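Local structure of D-hydantoinase (Ralstonia pickettii, 1NFG) at residues Gly109-Gly112 with Gly113-Ile117; Val365-Arg368 with Pro369-Phe373; Ile401-Thr404 with Ala405-Asn408; Val78-Cys82 with Gly83-Thr87. The protein probably catalyses the stereospecific hydrolysis of the cyclic amide bond in D-hydantoin derivatives, using two zinc ions per subunit. All coordinates share one frame; numbering follows the deposited sequence.

Contact 1: Gly109-Gly112 with Gly113-Ile117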
# COMPACT_ATOMS: atom_id res chain seq x y z
N GLY A 109 42.00 22.83 -1.48
CA GLY A 109 43.17 22.78 -2.33
C GLY A 109 42.78 22.52 -3.77
O GLY A 109 43.34 23.12 -4.69
N MET A 110 41.81 21.63 -3.97
CA MET A 110 41.37 21.30 -5.31
C MET A 110 40.48 22.36 -5.97
O MET A 110 40.58 22.60 -7.17
CB MET A 110 40.61 19.97 -5.29
CG MET A 110 41.45 18.77 -4.90
SD MET A 110 40.41 17.29 -4.68
CE MET A 110 40.04 17.48 -2.97
N ALA A 111 39.60 22.97 -5.18
CA ALA A 111 38.68 23.97 -5.71
C ALA A 111 39.25 25.39 -5.79
O ALA A 111 39.19 26.03 -6.85
CB ALA A 111 37.40 23.98 -4.88
N GLY A 112 39.78 25.87 -4.67
CA GLY A 112 40.34 27.21 -4.61
C GLY A 112 41.09 27.68 -5.85
O GLY A 112 42.06 27.04 -6.29
N GLY A 113 40.63 28.79 -6.42
CA GLY A 113 41.25 29.35 -7.60
C GLY A 113 41.22 28.47 -8.83
O GLY A 113 41.95 28.75 -9.78
N LYS A 114 40.38 27.44 -8.84
CA LYS A 114 40.33 26.55 -10.00
C LYS A 114 38.94 26.26 -10.54
O LYS A 114 38.80 25.69 -11.63
CB LYS A 114 41.03 25.23 -9.67
CG LYS A 114 42.37 25.42 -8.97
CD LYS A 114 43.03 24.08 -8.68
CE LYS A 114 44.19 24.23 -7.71
NZ LYS A 114 44.89 22.93 -7.53
N SER A 115 37.91 26.65 -9.79
CA SER A 115 36.51 26.43 -10.18
C SER A 115 35.98 27.52 -11.10
O SER A 115 35.99 28.70 -10.75
CB SER A 115 35.60 26.39 -8.96
OG SER A 115 35.92 25.30 -8.13
N ALA A 116 35.48 27.11 -12.27
CA ALA A 116 34.92 28.07 -13.22
C ALA A 116 33.62 28.66 -12.66
O ALA A 116 33.25 29.78 -13.00
CB ALA A 116 34.64 27.39 -14.55
N ILE A 117 32.94 27.90 -11.79
CA ILE A 117 31.68 28.32 -11.20
C ILE A 117 31.71 28.17 -9.68
O ILE A 117 32.63 27.55 -9.13
CB ILE A 117 30.49 27.48 -11.73
CG1 ILE A 117 30.63 26.03 -11.24
CG2 ILE A 117 30.47 27.53 -13.26
CD1 ILE A 117 29.56 25.07 -11.73
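The carbonyl oxygen Ala111 O takes two backbone donors where helix 100-111 gives way to the loop leading to strand 118-124. Lys114 N donates to Ala111 O at 2.7 Å, tilted 23° out of the carbonyl plane, while Ser115 N makes a weak, bent bond to the same oxygen at 3.3 Å. The tighter bond closes a type II beta turn: Gly112 has extended-type backbone angles, Gly113 a positive phi of 62° that suits glycine, and the CA atoms of Ala111 and Lys114 are 5.3 Å apart. Lys114 then turns back over the helix end. Its CG stands beside the backbone N and the rest of the chain is extended, which carries it alongside the final carbonyls: CD passes Met110 O at 3.2 Å, and NZ reaches Gly109 O at 3.2 Å in a weak hydrogen bond. Ser115, itself buried, brings OG to 3.8 Å from Ala111 CB. At the helix end Ala111 packs on Phe73, Tyr119 and Tyr121, and the Ser115 backbone bonds to Gly447. Helix 100-111 links the parallel strands 85-93 and 118-124, a beta-alpha-beta unit of the TIM barrel, and the turn begins the return to the barrel wall. A positively charged amine beside carbonyls at the C-terminal end of a helix should be electrostatically favourable, probably offsetting part of the helix dipole, although the long, weak bond suggests a loose hold.

Contact 2: Val365-Arg368 with Pro369-Phe373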
# COMPACT_ATOMS: atom_id res chain seq x y z
N VAL A 365 15.63 21.97 -11.67
CA VAL A 365 16.99 22.21 -12.12
C VAL A 365 17.77 23.25 -11.30
O VAL A 365 19.01 23.24 -11.32
CB VAL A 365 16.93 22.60 -13.62
CG1 VAL A 365 17.90 23.69 -13.95
CG2 VAL A 365 17.20 21.37 -14.46
N ALA A 366 17.08 24.11 -10.56
CA ALA A 366 17.78 25.12 -9.80
C ALA A 366 17.14 25.67 -8.52
O ALA A 366 17.78 25.68 -7.46
CB ALA A 366 18.12 26.28 -10.72
N THR A 367 15.90 26.12 -8.60
CA THR A 367 15.26 26.73 -7.43
C THR A 367 15.00 25.83 -6.23
O THR A 367 15.28 26.23 -5.09
CB THR A 367 13.93 27.41 -7.82
OG1 THR A 367 14.16 28.29 -8.93
CG2 THR A 367 13.40 28.24 -6.66
N ARG A 368 14.48 24.64 -6.45
CA ARG A 368 14.20 23.76 -5.32
C ARG A 368 15.47 23.29 -4.60
O ARG A 368 15.51 23.28 -3.37
CB ARG A 368 13.34 22.57 -5.77
CG ARG A 368 12.55 21.93 -4.64
CD ARG A 368 11.52 20.94 -5.17
NE ARG A 368 10.82 20.26 -4.08
CZ ARG A 368 9.85 19.36 -4.24
NH1 ARG A 368 9.44 19.03 -5.45
NH2 ARG A 368 9.30 18.78 -3.18
N PRO A 369 16.52 22.90 -5.35
CA PRO A 369 17.79 22.44 -4.76
C PRO A 369 18.38 23.53 -3.88
O PRO A 369 18.80 23.28 -2.74
CB PRO A 369 18.68 22.19 -5.98
CG PRO A 369 17.70 21.85 -7.06
CD PRO A 369 16.58 22.83 -6.82
N ALA A 370 18.40 24.74 -4.43
CA ALA A 370 18.92 25.91 -3.72
C ALA A 370 18.20 26.07 -2.39
O ALA A 370 18.82 26.34 -1.36
CB ALA A 370 18.73 27.16 -4.57
N LYS A 371 16.88 25.90 -2.42
CA LYS A 371 16.09 26.02 -1.20
C LYS A 371 16.51 24.99 -0.17
O LYS A 371 16.85 25.33 0.96
CB LYS A 371 14.60 25.86 -1.50
CG LYS A 371 13.95 27.05 -2.15
CD LYS A 371 12.48 26.78 -2.39
CE LYS A 371 11.75 28.00 -2.93
NZ LYS A 371 10.33 27.68 -3.24
N VAL A 372 16.48 23.72 -0.56
CA VAL A 372 16.83 22.64 0.36
C VAL A 372 18.22 22.78 0.96
O VAL A 372 18.37 22.71 2.18
CB VAL A 372 16.72 21.26 -0.34
CG1 VAL A 372 17.17 20.15 0.60
CG2 VAL A 372 15.28 21.04 -0.79
N PHE A 373 19.22 22.98 0.12
CA PHE A 373 20.59 23.08 0.61
C PHE A 373 21.10 24.46 1.07
O PHE A 373 22.29 24.74 1.00
CB PHE A 373 21.51 22.45 -0.43
CG PHE A 373 21.25 20.99 -0.62
CD1 PHE A 373 21.66 20.06 0.33
CD2 PHE A 373 20.51 20.54 -1.72
CE1 PHE A 373 21.35 18.70 0.20
CE2 PHE A 373 20.19 19.18 -1.86
CZ PHE A 373 20.61 18.26 -0.89
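Val372 N donates to Arg368 O at 3.0 Å with an N-H...O angle of 172°, the straightest of three backbone bonds that carry the C-terminal turns of helix 358-372 past a kink at Pro369. Lys371 N to Thr367 O, at 3.1 Å, and Ala370 N to Ala366 O, at 3.2 Å, complete the set. Pro369 has no N-H to return to the turn before it; its ring instead sets CD 3.2 Å from Ala366 O, and Val365 O receives a weak bond from Arg343. A wider pi-type turn at 365-367 precedes the proline. Two long side chains leave in extended form. Arg368 makes a salt bridge to Glu308 and a hydrogen bond to Gly305 O, whereas Lys371 bridges to Asp14 of the second subunit, so this part of the helix also serves the subunit interface. Thr367 lies side by side with Lys371, its CG2 4.1 Å from Lys371 CE, while its OG1 bonds to Gly380 O. On the buried face, Pro369 and Ala370 rest on strand 48-58 through Val56 and Ile54. Where the helix ends, Val372 CG1 sits over the centre of the Phe373 ring, 4.0 Å above its plane.

Contact 3: Ile401-Thr404 with Ala405-Asn408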
# COMPACT_ATOMS: atom_id res chain seq x y z
N ILE A 401 23.94 15.52 -29.11
CA ILE A 401 24.98 15.51 -28.10
C ILE A 401 26.11 14.58 -28.49
O ILE A 401 25.93 13.38 -28.65
CB ILE A 401 24.42 15.10 -26.73
CG1 ILE A 401 23.41 16.15 -26.26
CG2 ILE A 401 25.56 14.96 -25.72
CD1 ILE A 401 22.96 15.99 -24.84
N GLU A 402 27.30 15.16 -28.65
CA GLU A 402 28.49 14.41 -29.02
C GLU A 402 29.59 14.81 -28.05
O GLU A 402 29.78 16.00 -27.78
CB GLU A 402 28.91 14.74 -30.44
CG GLU A 402 27.78 14.73 -31.44
CD GLU A 402 28.21 15.23 -32.80
OE1 GLU A 402 28.76 14.42 -33.58
OE2 GLU A 402 28.03 16.43 -33.08
N GLN A 403 30.31 13.82 -27.53
CA GLN A 403 31.38 14.08 -26.58
C GLN A 403 32.43 15.01 -27.18
O GLN A 403 33.06 15.78 -26.45
CB GLN A 403 32.04 12.77 -26.16
CG GLN A 403 33.10 12.92 -25.08
CD GLN A 403 32.60 13.69 -23.88
OE1 GLN A 403 31.39 13.90 -23.72
NE2 GLN A 403 33.52 14.11 -23.02
N THR A 404 32.61 14.93 -28.50
CA THR A 404 33.59 15.78 -29.18
C THR A 404 33.23 17.25 -29.03
O THR A 404 34.07 18.12 -29.19
CB THR A 404 33.68 15.45 -30.69
OG1 THR A 404 32.40 15.65 -31.30
CG2 THR A 404 34.13 14.02 -30.90
N ALA A 405 31.97 17.52 -28.70
CA ALA A 405 31.50 18.89 -28.54
C ALA A 405 31.33 19.27 -27.07
O ALA A 405 31.03 20.42 -26.75
CB ALA A 405 30.19 19.09 -29.29
N MET A 406 31.53 18.31 -26.17
CA MET A 406 31.40 18.61 -24.75
C MET A 406 32.66 19.31 -24.26
O MET A 406 33.64 19.42 -25.00
CB MET A 406 31.13 17.32 -23.97
CG MET A 406 29.79 16.70 -24.32
SD MET A 406 28.42 17.89 -24.24
CE MET A 406 28.02 17.81 -22.56
N HIS A 407 32.66 19.78 -23.02
CA HIS A 407 33.81 20.54 -22.52
C HIS A 407 34.56 20.02 -21.29
O HIS A 407 35.19 20.81 -20.57
CB HIS A 407 33.37 21.99 -22.28
CG HIS A 407 32.66 22.59 -23.45
ND1 HIS A 407 31.38 22.24 -23.81
CD2 HIS A 407 33.07 23.49 -24.38
CE1 HIS A 407 31.03 22.88 -24.91
NE2 HIS A 407 32.05 23.64 -25.28
N ASN A 408 34.52 18.72 -21.03
CA ASN A 408 35.23 18.18 -19.88
C ASN A 408 36.39 17.29 -20.36
O ASN A 408 36.72 17.29 -21.55
CB ASN A 408 34.27 17.41 -18.97
CG ASN A 408 33.91 16.04 -19.50
OD1 ASN A 408 33.78 15.84 -20.71
ND2 ASN A 408 33.74 15.08 -18.60
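Gln403 meets Asn408 through a bent chain: CG is anti to the backbone N (chi1 -175°), and a turn at chi2 (52°) swings the amide back toward the loop. Asn408 places its CG between its own backbone N and carbonyl carbon, presenting OD1 to that amide. The resulting bond, Gln403 NE2 to Asn408 OD1 at 2.9 Å, is in plane at both ends: the donor lies in the carbonyl plane of Asn408, and the acceptor in the amide plane of Gln403. Since the two amide planes stand 85° apart, the groups cross rather than stack. The backbone of the same residues forms two overlapping turns, closed by Ala405 N to Glu402 O at 2.8 Å and Met406 N to Gln403 O at 3.0 Å. In both, the donor stands well above the carbonyl plane, as in a tight 3-10 winding. Met406 crosses the Gln403 chain at about a right angle, with its CG 3.3 Å from Gln403 OE1; its sulfur then leads off to Ile401, SD lying 4.4 Å from CG2. This surface loop follows strand 390-400 and is tied to its surroundings by Gln403 N to Glu416 and His407 N to Glu341. Gln403 NE2 also donates to Met410 O, and Asn408 ND2 donates to Asp71. Partners on both amides therefore fix which end is nitrogen and which oxygen, and the carboxylate of Asp71 probably polarises the Asn408 amide, making OD1 a somewhat stronger acceptor for Gln403.

Contact 4: Val78-Cys82 with Gly83-Thr87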
# COMPACT_ATOMS: atom_id res chain seq x y z
N VAL A 78 34.09 23.79 -15.77
CA VAL A 78 34.02 24.45 -17.06
C VAL A 78 32.90 23.81 -17.86
O VAL A 78 32.11 24.51 -18.51
CB VAL A 78 35.36 24.34 -17.85
CG1 VAL A 78 35.17 24.76 -19.31
CG2 VAL A 78 36.41 25.24 -17.20
N ALA A 79 32.82 22.48 -17.82
CA ALA A 79 31.77 21.75 -18.53
C ALA A 79 30.42 22.14 -17.94
O ALA A 79 29.44 22.35 -18.66
CB ALA A 79 32.00 20.26 -18.40
N ALA A 80 30.38 22.26 -16.61
CA ALA A 80 29.15 22.64 -15.93
C ALA A 80 28.64 23.97 -16.49
O ALA A 80 27.46 24.09 -16.83
CB ALA A 80 29.40 22.75 -14.43
N ALA A 81 29.52 24.95 -16.59
CA ALA A 81 29.16 26.27 -17.09
C ALA A 81 28.61 26.18 -18.50
O ALA A 81 27.58 26.78 -18.82
CB ALA A 81 30.36 27.20 -17.05
N CYS A 82 29.31 25.45 -19.36
CA CYS A 82 28.89 25.30 -20.73
C CYS A 82 27.54 24.59 -20.81
O CYS A 82 26.88 24.62 -21.85
CB CYS A 82 29.93 24.53 -21.53
SG CYS A 82 31.47 25.44 -21.81
N GLY A 83 27.16 23.95 -19.71
CA GLY A 83 25.90 23.23 -19.68
C GLY A 83 24.79 24.02 -19.00
O GLY A 83 23.68 23.51 -18.82
N GLY A 84 25.09 25.25 -18.61
CA GLY A 84 24.10 26.09 -17.97
C GLY A 84 24.04 25.98 -16.46
O GLY A 84 23.11 26.52 -15.85
N THR A 85 25.00 25.30 -15.86
CA THR A 85 25.01 25.14 -14.40
C THR A 85 26.06 26.06 -13.79
O THR A 85 27.25 25.97 -14.11
CB THR A 85 25.29 23.68 -14.00
OG1 THR A 85 24.19 22.86 -14.42
CG2 THR A 85 25.47 23.55 -12.50
N THR A 86 25.61 26.94 -12.90
CA THR A 86 26.49 27.92 -12.26
C THR A 86 26.89 27.65 -10.81
O THR A 86 27.80 28.29 -10.29
CB THR A 86 25.86 29.32 -12.33
OG1 THR A 86 24.56 29.30 -11.74
CG2 THR A 86 25.76 29.78 -13.78
N THR A 87 26.20 26.73 -10.15
CA THR A 87 26.55 26.38 -8.78
C THR A 87 26.59 24.87 -8.68
O THR A 87 25.86 24.16 -9.37
CB THR A 87 25.56 26.93 -7.74
OG1 THR A 87 25.65 28.36 -7.72
CG2 THR A 87 25.89 26.41 -6.35
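Ala80 O receives Thr85 N at 2.9 Å while Ala81 O receives Gly84 N, also at 2.9 Å, and with a positive phi of 90° at Gly84 these two bonds define a Schellman motif at the C-terminal end of helix 73-82. Glycine suits Gly84, whose backbone angles would press a CB against the preceding carbonyl oxygen. Ala80 O is doubly gripped: Gly83 N donates as well, at 2.9 Å, and it and Thr85 N arrive from opposite faces of the carbonyl plane. Among the side chains that accompany the motif, Ala80 CB and Thr85 CB lie 4.2 Å apart, at the two positions that commonly make a hydrophobic contact in a Schellman motif. Thr85 carries its OG1 beside the backbone N, and this hydroxyl bonds to Arg343. In the TIM barrel, the motif reverses the chain from the helix directly into strand 85-93, which runs parallel to strand 48-58; Gly53 makes backbone bonds to Gly84, Thr86 and Thr87. Ala81 packs on Ile434 and Val435 of strand 432-436. The strand's first carbonyl looks back at the helix, and Ala81 CA makes a C-H...O contact of 3.6 Å with Thr85 O.

How the contacts relate
Contact 4 is the hub of the group. Contact 1 touches it through Ile117, whose CD1 lies 3.6 Å from Ala80 CB, so the two helix-to-strand connections pack together. Contact 3 meets the helix of contact 4 through other residues, with His407 CG 3.5 Å from Cys82 SG and Asn408 CB 3.7 Å from Ala79 CB. Contact 2 does not touch contact 4, their nearest atoms being about 6 Å apart, but both lean on strand 48-58, which carries the zinc ligand His57. The side chains of Pro369 and Thr85 are about 9 and 10 Å from that of His57, so both lie a shell or more from this zinc ligand, and neither contributes a metal ligand.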